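Local coordinates for GPI-anchored protein LLG1 (Arabidopsis thaliana, PDB 6A5D) that probably acts at the cell surface as a GPI-anchored co-receptor that helps a receptor kinase complex perceive RALF peptides, at residues A[54-58]-A[102-106]; A[30-35]-A[81-85]; A[60-64]-A[106-112]. All coordinates share one frame; numbering follows the deposited sequence.

The contacts fasten loops to helices 49-60 and 74-86, or to the turn just after the former, in a small disulfide-braced chain of helices and loops without strands. Contacts 1 and 3 are neighbours, their centres about 7 Å apart: helix 49-60 and the turn that follows it meet one continuous C-terminal loop, 102-112, and both contacts hold Cys106. The centre of contact 2 lies about 17 Å from that of contact 1 and about 18 Å from that of contact 3, across the chain's centre, where segment 30-35 packs on helix 74-86. Along the chain the segments interleave (30-35, 54-58, 60-64, 81-85, 102-112), fastening both ends of the fold to its helical middle; Phe56 touches Ile82 between contacts 1 and 2.

Contact 1: A[54-58]-A[102-106]; sequences GAFKD and EGLEC
Lys57 reaches from helix 49-60 into the type II' beta turn Glu102-Glu105 and grips its backbone, joining the helix to the loop that follows helix 92-99. Lys57 buries by far the most surface here. With CG beside the backbone N (chi1 -77°) and every later torsion close to 180°, the chain runs out fully extended and delivers NZ to the turn. There the ammonium donates to two carbonyls, Lys57 NZ to Gly103 O at 2.8 Å and Lys57 NZ to Glu105 O, also at 2.8 Å. In both bonds the nitrogen stands above the carbonyl plane, 43° out of it at Gly103, and does not lie on a lone pair. One cation thus ties two carbonyls of the turn together. The turn has its own backbone bond from Glu105 N to Glu102 O, and Gly103, at its second position, adopts a positive phi, a conformation glycine takes most easily. The Glu102 carboxylate does not touch the ammonium, but its negative charge probably adds to the attraction.

Beside this polar grip, Leu104 brings its CD2 methyl to the edge of the Phe56 ring, near the ring plane, with Leu104 CD2 4.0 Å from Phe56 CE2. Cys97 of helix 92-99 touches Phe56, Lys57 and Leu104 alike, and Leu112 packs on both Phe56 and Lys57. The link to Glu102 is made by a water that accepts from Lys57 NZ at 2.9 Å and donates to Glu102 OE1 at 2.7 Å.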
# COMPACT_ATOMS: atom_id res chain seq x y z
N GLY A 54 3.98 -7.57 3.73
CA GLY A 54 3.55 -7.41 5.11
C GLY A 54 3.63 -5.97 5.58
O GLY A 54 2.73 -5.49 6.27
N ALA A 55 4.71 -5.27 5.23
CA ALA A 55 4.87 -3.88 5.65
C ALA A 55 3.82 -3.00 4.99
O ALA A 55 3.28 -2.07 5.62
CB ALA A 55 6.27 -3.40 5.29
N PHE A 56 3.53 -3.25 3.72
CA PHE A 56 2.50 -2.51 3.01
C PHE A 56 1.13 -2.73 3.64
O PHE A 56 0.38 -1.76 3.84
CB PHE A 56 2.51 -2.95 1.55
CG PHE A 56 1.32 -2.51 0.76
CD1 PHE A 56 1.09 -1.16 0.52
CD2 PHE A 56 0.42 -3.43 0.26
CE1 PHE A 56 0.00 -0.75 -0.21
CE2 PHE A 56 -0.68 -3.02 -0.48
CZ PHE A 56 -0.89 -1.67 -0.70
N LYS A 57 0.78 -3.98 3.97
CA LYS A 57 -0.48 -4.26 4.66
C LYS A 57 -0.51 -3.59 6.03
O LYS A 57 -1.51 -2.98 6.41
CB LYS A 57 -0.68 -5.77 4.81
CG LYS A 57 -1.14 -6.41 3.50
CD LYS A 57 -1.30 -7.93 3.57
CE LYS A 57 -1.77 -8.46 2.23
NZ LYS A 57 -2.10 -9.92 2.28
N ASP A 58 0.61 -3.64 6.76
CA ASP A 58 0.67 -2.99 8.06
C ASP A 58 0.43 -1.48 7.94
O ASP A 58 -0.22 -0.87 8.80
CB ASP A 58 1.99 -3.30 8.76
CG ASP A 58 2.03 -4.70 9.35
OD1 ASP A 58 0.95 -5.29 9.59
OD2 ASP A 58 3.13 -5.22 9.59
N GLU A 102 -1.87 -14.84 1.00
CA GLU A 102 -3.05 -14.07 1.37
C GLU A 102 -3.47 -13.07 0.31
O GLU A 102 -4.43 -12.32 0.53
CB GLU A 102 -2.83 -13.37 2.71
CG GLU A 102 -2.59 -14.33 3.86
CD GLU A 102 -1.14 -14.77 3.96
OE1 GLU A 102 -0.25 -14.02 3.51
OE2 GLU A 102 -0.89 -15.87 4.50
N GLY A 103 -2.79 -13.03 -0.84
CA GLY A 103 -3.15 -12.07 -1.86
C GLY A 103 -3.10 -10.66 -1.29
O GLY A 103 -2.22 -10.32 -0.48
N LEU A 104 -4.07 -9.85 -1.68
CA LEU A 104 -4.19 -8.48 -1.19
C LEU A 104 -5.16 -8.37 -0.01
O LEU A 104 -5.59 -7.26 0.33
CB LEU A 104 -4.56 -7.53 -2.33
CG LEU A 104 -3.35 -7.03 -3.14
CD1 LEU A 104 -3.80 -6.44 -4.47
CD2 LEU A 104 -2.58 -6.00 -2.32
N GLU A 105 -5.47 -9.48 0.64
CA GLU A 105 -6.41 -9.48 1.77
C GLU A 105 -5.73 -9.02 3.05
O GLU A 105 -4.67 -9.53 3.44
CB GLU A 105 -7.00 -10.88 1.96
CG GLU A 105 -7.97 -10.98 3.13
CD GLU A 105 -8.71 -12.32 3.17
OE1 GLU A 105 -8.06 -13.37 2.98
OE2 GLU A 105 -9.93 -12.31 3.43
N CYS A 106 -6.36 -8.06 3.73
CA CYS A 106 -5.93 -7.66 5.06
C CYS A 106 -6.33 -8.73 6.07
O CYS A 106 -7.34 -9.42 5.89
CB CYS A 106 -6.59 -6.35 5.43
SG CYS A 106 -5.91 -4.96 4.50
O HOH W 1 -0.27 -11.32 3.98

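Contact 2: A[30-35]-A[81-85]; sequences FEFMNY and YINLY. With NAG (2-acetamido-2-deoxy-beta-D-glucopyranose), chain C.
Tyr35 carries CG beside the backbone N (chi1 -69°), which turns its ring toward helix 74-86, and Tyr81 and Tyr85 share this setting, so that three phenol rings come together between the loop 30-35 and one side of the helix. Glu31 has the other setting, CG anti to N with the chain extended beyond, which carries its CB and CG obliquely across the phenol end of Tyr81, with Glu31 CG 3.4 Å from Tyr81 OH and the carboxylate almost parallel to the ring. The Tyr81 ring takes Glu31 CA over the middle of one face, a CH-pi contact with CA 3.6 Å from the centroid of that ring.

Tyr35 meets three residues of the helix. Over one face of its ring comes the edge of Tyr85, an offset edge-to-face pair with the planes at 63° and Tyr85 CD2 3.5 Å from Tyr35 CD1. At the Tyr35 edge sits Ile82 CG1, 3.6 Å from Tyr35 CE2, while Tyr81 CB lies near the hydroxyl. This aromatic cluster, with its edge-to-face tyrosine pair, joins the N-terminal segment to helix 74-86; Phe59 of helix 49-60 stacks on Tyr35 and brings in a second helix. Tyr35 is also the N-cap residue of helix 36-39, and the preceding Asn34 carries an N-linked glycan through its ND2.

Two phenols hold consecutive carbonyls of the 3-10 segment 30-31. Tyr85 OH donates to Glu31 O at 2.6 Å, in the carbonyl plane and on a lone pair. Tyr35 OH donates to Phe30 O at 2.7 Å from above the carbonyl plane, and Met33 N reaches that oxygen from the opposite face. One water bonds Tyr85 OH at 2.8 Å and another Tyr81 OH at 2.7 Å, each with a weak bond to Glu31 OE2.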
# COMPACT_ATOMS: atom_id res chain seq x y z
N PHE A 30 -2.36 11.39 3.08
CA PHE A 30 -1.25 10.51 2.76
C PHE A 30 0.05 11.27 2.55
O PHE A 30 1.12 10.75 2.88
CB PHE A 30 -1.59 9.67 1.53
CG PHE A 30 -2.53 8.54 1.83
CD1 PHE A 30 -2.08 7.45 2.53
CD2 PHE A 30 -3.85 8.55 1.39
CE1 PHE A 30 -2.92 6.39 2.83
CE2 PHE A 30 -4.70 7.50 1.67
CZ PHE A 30 -4.23 6.41 2.39
N GLU A 31 -0.03 12.52 2.07
CA GLU A 31 1.18 13.29 1.80
C GLU A 31 2.10 13.36 3.01
O GLU A 31 3.33 13.29 2.87
CB GLU A 31 0.82 14.70 1.34
CG GLU A 31 2.08 15.49 1.00
CD GLU A 31 1.81 16.88 0.48
OE1 GLU A 31 0.63 17.26 0.34
OE2 GLU A 31 2.81 17.59 0.17
N PHE A 32 1.53 13.47 4.20
CA PHE A 32 2.30 13.75 5.40
C PHE A 32 2.36 12.59 6.38
O PHE A 32 2.79 12.77 7.53
CB PHE A 32 1.84 15.04 6.07
CG PHE A 32 2.19 16.26 5.28
CD1 PHE A 32 3.51 16.68 5.21
CD2 PHE A 32 1.23 16.95 4.55
CE1 PHE A 32 3.86 17.80 4.47
CE2 PHE A 32 1.58 18.07 3.81
CZ PHE A 32 2.90 18.48 3.77
N MET A 33 1.95 11.40 5.96
CA MET A 33 2.04 10.24 6.82
C MET A 33 3.47 9.74 6.89
O MET A 33 4.37 10.20 6.17
CB MET A 33 1.11 9.13 6.32
CG MET A 33 -0.33 9.52 6.53
SD MET A 33 -1.54 8.31 5.93
CE MET A 33 -1.14 6.87 6.94
N ASN A 34 3.68 8.79 7.78
CA ASN A 34 5.01 8.26 8.05
C ASN A 34 5.13 6.91 7.35
O ASN A 34 4.42 5.96 7.70
CB ASN A 34 5.23 8.13 9.55
CG ASN A 34 6.67 7.80 9.88
OD1 ASN A 34 7.28 6.99 9.21
ND2 ASN A 34 7.22 8.44 10.91
N TYR A 35 6.04 6.83 6.39
CA TYR A 35 6.21 5.66 5.54
C TYR A 35 7.34 4.75 6.00
O TYR A 35 7.65 3.77 5.31
CB TYR A 35 6.40 6.09 4.07
CG TYR A 35 5.13 6.66 3.51
CD1 TYR A 35 4.75 7.97 3.83
CD2 TYR A 35 4.29 5.90 2.72
CE1 TYR A 35 3.56 8.50 3.36
CE2 TYR A 35 3.10 6.41 2.25
CZ TYR A 35 2.74 7.70 2.56
OH TYR A 35 1.56 8.20 2.09
N TYR A 81 2.29 8.33 -3.21
CA TYR A 81 3.23 8.73 -2.17
C TYR A 81 4.12 7.58 -1.70
O TYR A 81 5.31 7.78 -1.44
CB TYR A 81 2.52 9.37 -0.98
CG TYR A 81 2.14 10.80 -1.26
CD1 TYR A 81 3.13 11.76 -1.45
CD2 TYR A 81 0.81 11.18 -1.39
CE1 TYR A 81 2.79 13.06 -1.74
CE2 TYR A 81 0.47 12.49 -1.69
CZ TYR A 81 1.47 13.42 -1.86
OH TYR A 81 1.16 14.73 -2.15
N ILE A 82 3.57 6.36 -1.61
CA ILE A 82 4.43 5.21 -1.32
C ILE A 82 5.57 5.16 -2.32
O ILE A 82 6.75 5.04 -1.96
CB ILE A 82 3.62 3.91 -1.38
CG1 ILE A 82 2.63 3.86 -0.23
CG2 ILE A 82 4.57 2.71 -1.41
CD1 ILE A 82 1.70 2.65 -0.29
N ASN A 83 5.23 5.27 -3.60
CA ASN A 83 6.22 5.07 -4.64
C ASN A 83 7.19 6.24 -4.71
O ASN A 83 8.38 6.04 -5.00
CB ASN A 83 5.51 4.86 -5.97
CG ASN A 83 4.65 3.61 -5.98
OD1 ASN A 83 4.82 2.72 -5.14
ND2 ASN A 83 3.73 3.54 -6.92
N LEU A 84 6.71 7.45 -4.43
CA LEU A 84 7.57 8.62 -4.42
C LEU A 84 8.57 8.57 -3.26
O LEU A 84 9.78 8.69 -3.46
CB LEU A 84 6.71 9.88 -4.33
CG LEU A 84 7.53 11.15 -4.14
CD1 LEU A 84 8.44 11.38 -5.35
CD2 LEU A 84 6.60 12.34 -3.92
N TYR A 85 8.07 8.41 -2.04
CA TYR A 85 8.95 8.47 -0.88
C TYR A 85 9.86 7.25 -0.79
O TYR A 85 10.98 7.36 -0.27
CB TYR A 85 8.11 8.59 0.40
CG TYR A 85 7.30 9.86 0.52
CD1 TYR A 85 7.77 11.07 0.02
CD2 TYR A 85 6.05 9.86 1.14
CE1 TYR A 85 7.03 12.24 0.15
CE2 TYR A 85 5.30 11.01 1.26
CZ TYR A 85 5.79 12.21 0.77
OH TYR A 85 5.06 13.37 0.89
C1 NAG C . 8.60 8.20 11.26
C2 NAG C . 9.24 9.52 11.75
C3 NAG C . 10.65 9.28 12.30
C4 NAG C . 10.67 8.11 13.27
C5 NAG C . 10.06 6.90 12.61
C6 NAG C . 10.04 5.70 13.52
C7 NAG C . 8.60 11.62 10.61
C8 NAG C . 8.86 12.49 9.41
N2 NAG C . 9.30 10.48 10.66
O3 NAG C . 11.08 10.46 12.96
O4 NAG C . 12.01 7.83 13.69
O5 NAG C . 8.70 7.20 12.28
O6 NAG C . 9.55 4.55 12.84
O7 NAG C . 7.79 11.94 11.48
O HOH W 2 5.57 15.72 -0.59
O HOH W 3 3.04 16.53 -2.98

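Contact 3: A[60-64]-A[106-112]; sequences ACPYT and CPAGSQL
Cys61 and Cys106 are joined covalently, Cys61 SG to Cys106 SG at 2.0 Å, and the disulfide torsion of -91° is close to the relaxed value for such a bond. Each sulfur lies beside its own backbone N, with chi1 -72° at both residues, and the cross-link fixes the C-terminal loop to the 3-10 turn 61-62 that follows helix 49-60.

Apolar contacts gather round the sulfurs. Leu112 divides its two methyls between partners: Leu112 CD1 is 3.9 Å from Cys61 SG, and CD2 meets Ala60 CB and Thr64 CG2. Thr64 CG2, which lies beside the backbone N, is 3.7 Å from Leu112 CD2 and equally far from Cys106 SG, so this one methyl touches both the sulfur and the leucine. An alanine in place of Thr64 would lose that methyl and is likely to leave a gap between the Cys106 sulfur and Leu112.

The bond is one of four disulfides bracing this small helical fold, in which the loop after helix 92-99 returns to cover helix 49-60 and the start of helix 64-67. Within that loop the backbones of Leu112 and Leu104 are hydrogen-bonded to each other.

The hydrogen bonds of the loop lie within it rather than between the two segments. A type I beta turn, Cys106-Gly109, is closed by Gly109 N to Cys106 O at 2.8 Å, and Cys106 N donates to Ser110 O at 2.6 Å. Ser110 meets Thr64 by van der Waals contact, its OG 3.6 Å from Thr64 CB. Farther along, Gln111 O accepts a hydrogen bond from Asn68 ND2.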
# COMPACT_ATOMS: atom_id res chain seq x y z
N ALA A 60 -1.24 0.04 5.27
CA ALA A 60 -2.40 0.41 4.47
C ALA A 60 -3.70 -0.18 4.99
O ALA A 60 -4.75 0.44 4.84
CB ALA A 60 -2.20 -0.02 3.01
N CYS A 61 -3.64 -1.35 5.61
CA CYS A 61 -4.86 -1.98 6.10
C CYS A 61 -5.68 -1.13 7.07
O CYS A 61 -6.92 -1.28 7.06
CB CYS A 61 -4.55 -3.36 6.69
SG CYS A 61 -4.14 -4.58 5.42
N PRO A 62 -5.11 -0.25 7.90
CA PRO A 62 -5.97 0.61 8.72
C PRO A 62 -6.85 1.54 7.90
O PRO A 62 -7.77 2.14 8.47
CB PRO A 62 -5.00 1.36 9.65
CG PRO A 62 -3.67 0.69 9.51
CD PRO A 62 -3.68 -0.18 8.28
N TYR A 63 -6.62 1.66 6.60
CA TYR A 63 -7.31 2.65 5.77
C TYR A 63 -8.17 2.01 4.69
O TYR A 63 -8.54 2.69 3.73
CB TYR A 63 -6.31 3.66 5.19
CG TYR A 63 -5.54 4.31 6.31
CD1 TYR A 63 -6.12 5.33 7.04
CD2 TYR A 63 -4.28 3.85 6.70
CE1 TYR A 63 -5.46 5.92 8.11
CE2 TYR A 63 -3.61 4.43 7.78
CZ TYR A 63 -4.21 5.47 8.47
OH TYR A 63 -3.60 6.08 9.56
N THR A 64 -8.52 0.73 4.83
CA THR A 64 -9.34 0.09 3.81
C THR A 64 -10.68 0.80 3.62
O THR A 64 -11.19 0.87 2.50
CB THR A 64 -9.56 -1.41 4.09
OG1 THR A 64 -10.09 -1.60 5.41
CG2 THR A 64 -8.27 -2.17 3.95
N CYS A 106 -6.36 -8.06 3.73
CA CYS A 106 -5.93 -7.66 5.06
C CYS A 106 -6.33 -8.73 6.07
O CYS A 106 -7.34 -9.42 5.89
CB CYS A 106 -6.59 -6.35 5.43
SG CYS A 106 -5.91 -4.96 4.50
N PRO A 107 -5.55 -8.91 7.13
CA PRO A 107 -5.86 -10.00 8.08
C PRO A 107 -7.23 -9.88 8.72
O PRO A 107 -7.83 -10.91 9.05
CB PRO A 107 -4.71 -9.93 9.10
CG PRO A 107 -4.01 -8.64 8.85
CD PRO A 107 -4.29 -8.22 7.45
N ALA A 108 -7.75 -8.66 8.88
CA ALA A 108 -9.11 -8.49 9.38
C ALA A 108 -10.19 -8.78 8.34
O ALA A 108 -11.37 -8.75 8.69
CB ALA A 108 -9.31 -7.08 9.95
N GLY A 109 -9.83 -9.06 7.09
CA GLY A 109 -10.77 -9.56 6.10
C GLY A 109 -10.96 -8.68 4.88
O GLY A 109 -11.39 -9.19 3.83
N SER A 110 -10.69 -7.38 4.96
CA SER A 110 -10.95 -6.53 3.81
C SER A 110 -9.82 -6.66 2.79
O SER A 110 -8.72 -7.12 3.10
CB SER A 110 -11.11 -5.07 4.25
OG SER A 110 -11.54 -4.27 3.15
N GLN A 111 -10.10 -6.21 1.57
CA GLN A 111 -9.17 -6.32 0.45
C GLN A 111 -8.57 -4.95 0.17
O GLN A 111 -9.28 -3.94 0.11
CB GLN A 111 -9.90 -6.76 -0.82
CG GLN A 111 -10.75 -8.00 -0.64
CD GLN A 111 -9.91 -9.19 -0.25
OE1 GLN A 111 -8.81 -9.39 -0.78
NE2 GLN A 111 -10.41 -9.99 0.68
N LEU A 112 -7.23 -4.91 -0.05
CA LEU A 112 -6.60 -3.67 -0.49
C LEU A 112 -6.69 -3.57 -2.00
O LEU A 112 -6.54 -4.57 -2.71
CB LEU A 112 -5.13 -3.67 -0.10
CG LEU A 112 -4.86 -3.53 1.39
CD1 LEU A 112 -3.40 -3.84 1.69
CD2 LEU A 112 -5.23 -2.12 1.79